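PDB 2HX1: predicted sugar phosphatases of the HAD superfamily, which probably acts as a magnesium-dependent sugar phosphatase of the haloacid dehalogenase (HAD) superfamily. Local coordinates for the interface of chains A and B and the interface of chains A and C. Coordinates in Å, arbitrary orientation; residue numbers count along the deposited sequence, not the author numbering. Chains: chain A/B/C, Predicted sugar phosphatases of the HAD superfamily.

Contact 1: the interface of chains A and B. Residues chain A 171, 189-190, 193-194; chain B 189-190, 193-194.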
loop_
_atom_site.group_PDB
_atom_site.type_symbol
_atom_site.label_atom_id
_atom_site.label_comp_id
_atom_site.label_asym_id
_atom_site.label_seq_id
_atom_site.Cartn_x
_atom_site.Cartn_y
_atom_site.Cartn_z
ATOM N N ASN A 171 -15.374 1.495 2.560
ATOM C CA ASN A 171 -14.792 2.775 2.959
ATOM C C ASN A 171 -15.736 3.934 2.810
ATOM O O ASN A 171 -15.573 4.903 3.503
ATOM C CB ASN A 171 -13.557 3.096 2.140
ATOM C CG ASN A 171 -12.396 2.302 2.541
ATOM O OD1 ASN A 171 -12.262 1.920 3.709
ATOM N ND2 ASN A 171 -11.518 2.023 1.580
ATOM N N THR A 189 -9.736 3.076 7.942
ATOM C CA THR A 189 -8.770 3.085 6.849
ATOM C C THR A 189 -7.887 4.344 6.891
ATOM O O THR A 189 -6.668 4.272 6.674
ATOM C CB THR A 189 -9.488 2.967 5.476
ATOM O OG1 THR A 189 -10.118 1.681 5.372
ATOM C CG2 THR A 189 -8.513 3.140 4.329
HETATM N N MSE A 190 -8.517 5.491 7.165
HETATM C CA MSE A 190 -7.820 6.775 7.244
HETATM C C MSE A 190 -6.877 6.805 8.400
HETATM O O MSE A 190 -5.763 7.294 8.279
HETATM C CB MSE A 190 -8.824 7.892 7.432
HETATM C CG MSE A 190 -9.615 8.169 6.178
HETATM SE SE MSE A 190 -10.961 9.566 6.405
HETATM C CE MSE A 190 -11.221 9.711 8.226
ATOM N N SER A 193 -3.895 4.790 7.608
ATOM C CA SER A 193 -2.949 5.435 6.669
ATOM C C SER A 193 -1.877 6.250 7.403
ATOM O O SER A 193 -0.813 6.463 6.870
ATOM C CB SER A 193 -3.697 6.301 5.636
ATOM O OG SER A 193 -4.179 7.509 6.212
ATOM N N ILE A 194 -2.170 6.670 8.634
ATOM C CA ILE A 194 -1.247 7.411 9.510
ATOM C C ILE A 194 -0.446 6.439 10.392
ATOM O O ILE A 194 0.760 6.523 10.485
ATOM C CB ILE A 194 -2.064 8.392 10.457
ATOM C CG1 ILE A 194 -2.903 9.400 9.662
ATOM C CG2 ILE A 194 -1.165 9.177 11.416
ATOM C CD1 ILE A 194 -2.172 10.103 8.537
ATOM N N THR B 189 -2.923 12.087 2.862
ATOM C CA THR B 189 -2.747 10.649 2.942
ATOM C C THR B 189 -4.059 9.950 3.269
ATOM O O THR B 189 -4.400 8.913 2.694
ATOM C CB THR B 189 -1.710 10.301 3.988
ATOM O OG1 THR B 189 -0.428 10.757 3.512
ATOM C CG2 THR B 189 -1.685 8.806 4.234
HETATM N N MSE B 190 -4.794 10.513 4.210
HETATM C CA MSE B 190 -6.048 9.918 4.630
HETATM C C MSE B 190 -7.024 9.970 3.496
HETATM O O MSE B 190 -7.717 8.992 3.251
HETATM C CB MSE B 190 -6.640 10.634 5.835
HETATM C CG MSE B 190 -5.791 10.581 7.098
HETATM SE SE MSE B 190 -6.742 11.457 8.587
HETATM C CE MSE B 190 -7.079 13.085 7.892
ATOM N N SER B 193 -6.179 7.322 1.047
ATOM C CA SER B 193 -6.533 5.966 1.512
ATOM C C SER B 193 -7.937 5.564 1.062
ATOM O O SER B 193 -8.235 4.383 0.958
ATOM C CB SER B 193 -6.374 5.847 3.037
ATOM O OG SER B 193 -7.419 6.506 3.731
ATOM N N ILE B 194 -8.787 6.557 0.778
ATOM C CA ILE B 194 -10.152 6.327 0.305
ATOM C C ILE B 194 -10.209 6.357 -1.221
ATOM O O ILE B 194 -10.788 5.476 -1.846
ATOM C CB ILE B 194 -11.109 7.390 0.891
ATOM C CG1 ILE B 194 -11.249 7.194 2.403
ATOM C CG2 ILE B 194 -12.488 7.335 0.228
ATOM C CD1 ILE B 194 -11.437 8.488 3.146
HETATM O O HOH W 1 -12.199 3.349 -1.064
#

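Contact 2: the interface of chains A and C. Residues chain A 243-244, 246-249, 274; chain C 90, 94.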
loop_
_atom_site.group_PDB
_atom_site.type_symbol
_atom_site.label_atom_id
_atom_site.label_comp_id
_atom_site.label_asym_id
_atom_site.label_seq_id
_atom_site.Cartn_x
_atom_site.Cartn_y
_atom_site.Cartn_z
ATOM N N ASN A 243 -17.734 -17.252 -1.286
ATOM C CA ASN A 243 -16.997 -18.258 -2.059
ATOM C C ASN A 243 -15.968 -19.035 -1.207
ATOM O O ASN A 243 -15.910 -20.272 -1.218
ATOM C CB ASN A 243 -16.296 -17.553 -3.216
ATOM C CG ASN A 243 -17.200 -17.319 -4.397
ATOM O OD1 ASN A 243 -18.301 -17.849 -4.466
ATOM N ND2 ASN A 243 -16.711 -16.546 -5.365
ATOM N N LYS A 244 -15.178 -18.295 -0.441
ATOM C CA LYS A 244 -14.179 -18.914 0.414
ATOM C C LYS A 244 -14.793 -19.887 1.415
ATOM O O LYS A 244 -14.186 -20.890 1.737
ATOM C CB LYS A 244 -13.375 -17.844 1.158
ATOM C CG LYS A 244 -12.475 -17.026 0.315
ATOM C CD LYS A 244 -11.667 -16.026 1.165
ATOM C CE LYS A 244 -10.544 -16.724 1.995
ATOM N NZ LYS A 244 -9.701 -15.701 2.723
ATOM N N GLY A 246 -17.482 -21.635 0.914
ATOM C CA GLY A 246 -18.136 -22.743 0.214
ATOM C C GLY A 246 -19.560 -22.448 -0.214
ATOM O O GLY A 246 -20.217 -23.296 -0.827
ATOM N N LEU A 247 -20.050 -21.245 0.083
ATOM C CA LEU A 247 -21.432 -20.895 -0.286
ATOM C C LEU A 247 -21.506 -20.650 -1.791
ATOM O O LEU A 247 -20.508 -20.309 -2.414
ATOM C CB LEU A 247 -21.906 -19.650 0.470
ATOM C CG LEU A 247 -21.791 -19.654 1.998
ATOM C CD1 LEU A 247 -22.258 -18.312 2.576
ATOM C CD2 LEU A 247 -22.604 -20.829 2.572
ATOM N N ASP A 248 -22.677 -20.848 -2.399
ATOM C CA ASP A 248 -22.861 -20.287 -3.753
ATOM C C ASP A 248 -23.058 -18.802 -3.518
ATOM O O ASP A 248 -23.430 -18.379 -2.415
ATOM C CB ASP A 248 -24.063 -20.869 -4.478
ATOM C CG ASP A 248 -23.747 -22.173 -5.202
ATOM O OD1 ASP A 248 -22.625 -22.708 -5.072
ATOM O OD2 ASP A 248 -24.651 -22.668 -5.905
ATOM N N THR A 249 -22.774 -18.023 -4.544
ATOM C CA THR A 249 -22.888 -16.596 -4.492
ATOM C C THR A 249 -23.617 -16.003 -5.709
ATOM O O THR A 249 -23.408 -16.418 -6.845
ATOM C CB THR A 249 -21.479 -15.945 -4.356
ATOM O OG1 THR A 249 -20.650 -16.344 -5.464
ATOM C CG2 THR A 249 -20.853 -16.352 -3.036
ATOM N N THR A 274 -21.004 -17.295 -8.508
ATOM C CA THR A 274 -21.739 -18.421 -9.093
ATOM C C THR A 274 -22.729 -17.872 -10.133
ATOM O O THR A 274 -22.820 -18.396 -11.244
ATOM C CB THR A 274 -22.480 -19.282 -8.039
ATOM O OG1 THR A 274 -21.695 -19.394 -6.826
ATOM C CG2 THR A 274 -22.814 -20.697 -8.612
ATOM N N TYR C 90 -11.757 -26.149 -1.985
ATOM C CA TYR C 90 -12.172 -25.071 -2.887
ATOM C C TYR C 90 -12.151 -25.543 -4.331
ATOM O O TYR C 90 -13.084 -25.332 -5.071
ATOM C CB TYR C 90 -11.262 -23.841 -2.757
ATOM C CG TYR C 90 -11.859 -22.608 -3.421
ATOM C CD1 TYR C 90 -12.768 -21.823 -2.723
ATOM C CD2 TYR C 90 -11.518 -22.226 -4.730
ATOM C CE1 TYR C 90 -13.319 -20.706 -3.271
ATOM C CE2 TYR C 90 -12.090 -21.091 -5.305
ATOM C CZ TYR C 90 -13.000 -20.330 -4.552
ATOM O OH TYR C 90 -13.635 -19.196 -5.009
ATOM N N LYS C 94 -15.701 -25.361 -5.943
ATOM C CA LYS C 94 -15.898 -24.079 -6.596
ATOM C C LYS C 94 -15.264 -23.925 -7.967
ATOM O O LYS C 94 -15.499 -22.918 -8.610
ATOM C CB LYS C 94 -15.424 -22.956 -5.656
ATOM C CG LYS C 94 -16.091 -22.916 -4.253
ATOM C CD LYS C 94 -17.562 -22.447 -4.278
ATOM C CE LYS C 94 -17.655 -20.948 -4.335
ATOM N NZ LYS C 94 -19.026 -20.431 -4.728
HETATM O O HOH W 2 -13.763 -16.178 -4.897
HETATM O O HOH W 3 -19.802 -21.158 -6.951
#

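Contact 1: the interface of chains A and B
A:Met190 and B:Met190, both selenomethionine, sit where helix 184-195 of one chain packs against its copy running broadly the opposite way, and the backbones come close, with CA of A:Met190 4.5 Å from CA of B:Met190. This two-fold helix-to-helix interface, which may support pairing of chains A and B, makes like meet like near the axis: the CB atoms of A:Ser193 and B:Ser193 are 3.8 Å apart, and the CB atoms of the two selenomethionines also touch. Each serine hydroxyl lies in the crowded position between backbone N and carbonyl carbon (chi1 74° in A:Ser193), which turns it back along its own helix to the carbonyl of residue 190; A:Ser193 OG gives its hydrogen bond to A:Met190 O at 2.6 Å. With its proton spent inside the chain, the hydroxyl packs across the interface against the CA of B:Met190. The threonine methyls fit the same seam: CG2 of A:Thr189, anti to the backbone N, reaches CB of B:Ser193 at 3.7 Å. On its other branch A:Thr189 OG1 donates to the amide oxygen OD1 of A:Asn171 (2.7 Å), tilted 27° from the carbonyl plane. That bond is likely to steady the amide, whose ND2 meets water 1 nearly straight, 168° at the hydrogen, and the water passes the link to the backbone carbonyl O of B:Ile194. An alanine in place of A:Thr189 would probably leave A:Asn171 OD1 without this donor, its amide freer to turn from the water, and open a gap against B:Ser193. Farther from the axis the side chains of A:Met190 and B:Ile194 cross obliquely, the selenium SE of A:Met190 lying 3.5 Å from methyl CD1 of B:Ile194.

Contact 2: the interface of chains A and C
C:Lys94 extends from the C-terminal end of helix 83-94 onto A:Asn243, near the C-terminal end of helix 235-245, and its ammonium group makes the direct hydrogen bonds of this patch. NZ of C:Lys94 donates to the side-chain oxygen OD1 of A:Asn243 at 2.7 Å, standing above the amide plane, 43° out of it. OD1 is gripped from the opposite face by OG1 of A:Thr249, so the amide oxygen is held from both faces. Another bond across runs from C:Lys94 NZ to the backbone carbonyl O of A:Leu247 at 2.8 Å, at a C=O...donor angle of 149°. The lysine chain bends twice, at chi2 and chi3, bringing its tip to both acceptors. A carboxylate oxygen, OD1 of A:Asp248, lies 4.3 Å from C:Lys94 NZ, not in contact; with the nearby helix end it may favour the positive charge.

Water extends the polar network. Water 3 joins C:Lys94 NZ to A:Thr274 OG1, a hydroxyl that also accepts from the backbone N of A:Thr249. Water 2 connects ND2 of A:Asn243 with the phenol oxygen OH of C:Tyr90, 3.0 Å from that OH.

Packing completes the contact. The C:Tyr90 ring turns its edge to the backbone of A:Asn243, CE1 lying 3.3 Å from the carbonyl O, while the ring plane stands 72° from the side-chain amide plane of A:Asn243. One ring face is covered by CB of C:Lys94, 3.7 Å above its centre. CE of C:Lys94 also packs on CA of A:Asn243. The site thus joins a helix end of one copy to a lysine of another and may support pairing of chains A and C.

Contact 1 and contact 2 lie on separate surfaces of chain A, their C-alpha centres about 31 Å apart, and share no residue or secondary-structure element: contact 1 uses helix 184-195 with a loop asparagine, contact 2 sets the end of helix 235-245, strand 248-252 and a loop threonine against helix 83-94 of the partner. Chain A can hold chains B and C at once. Each interface is two-fold, so the two kinds of pairing could join the four copies of the deposited assembly, although the coordinates alone do not show that this tetramer forms in the cell. The magnesium ligands A:Asp20, A:Phe22 and A:Asp233 belong to neither patch.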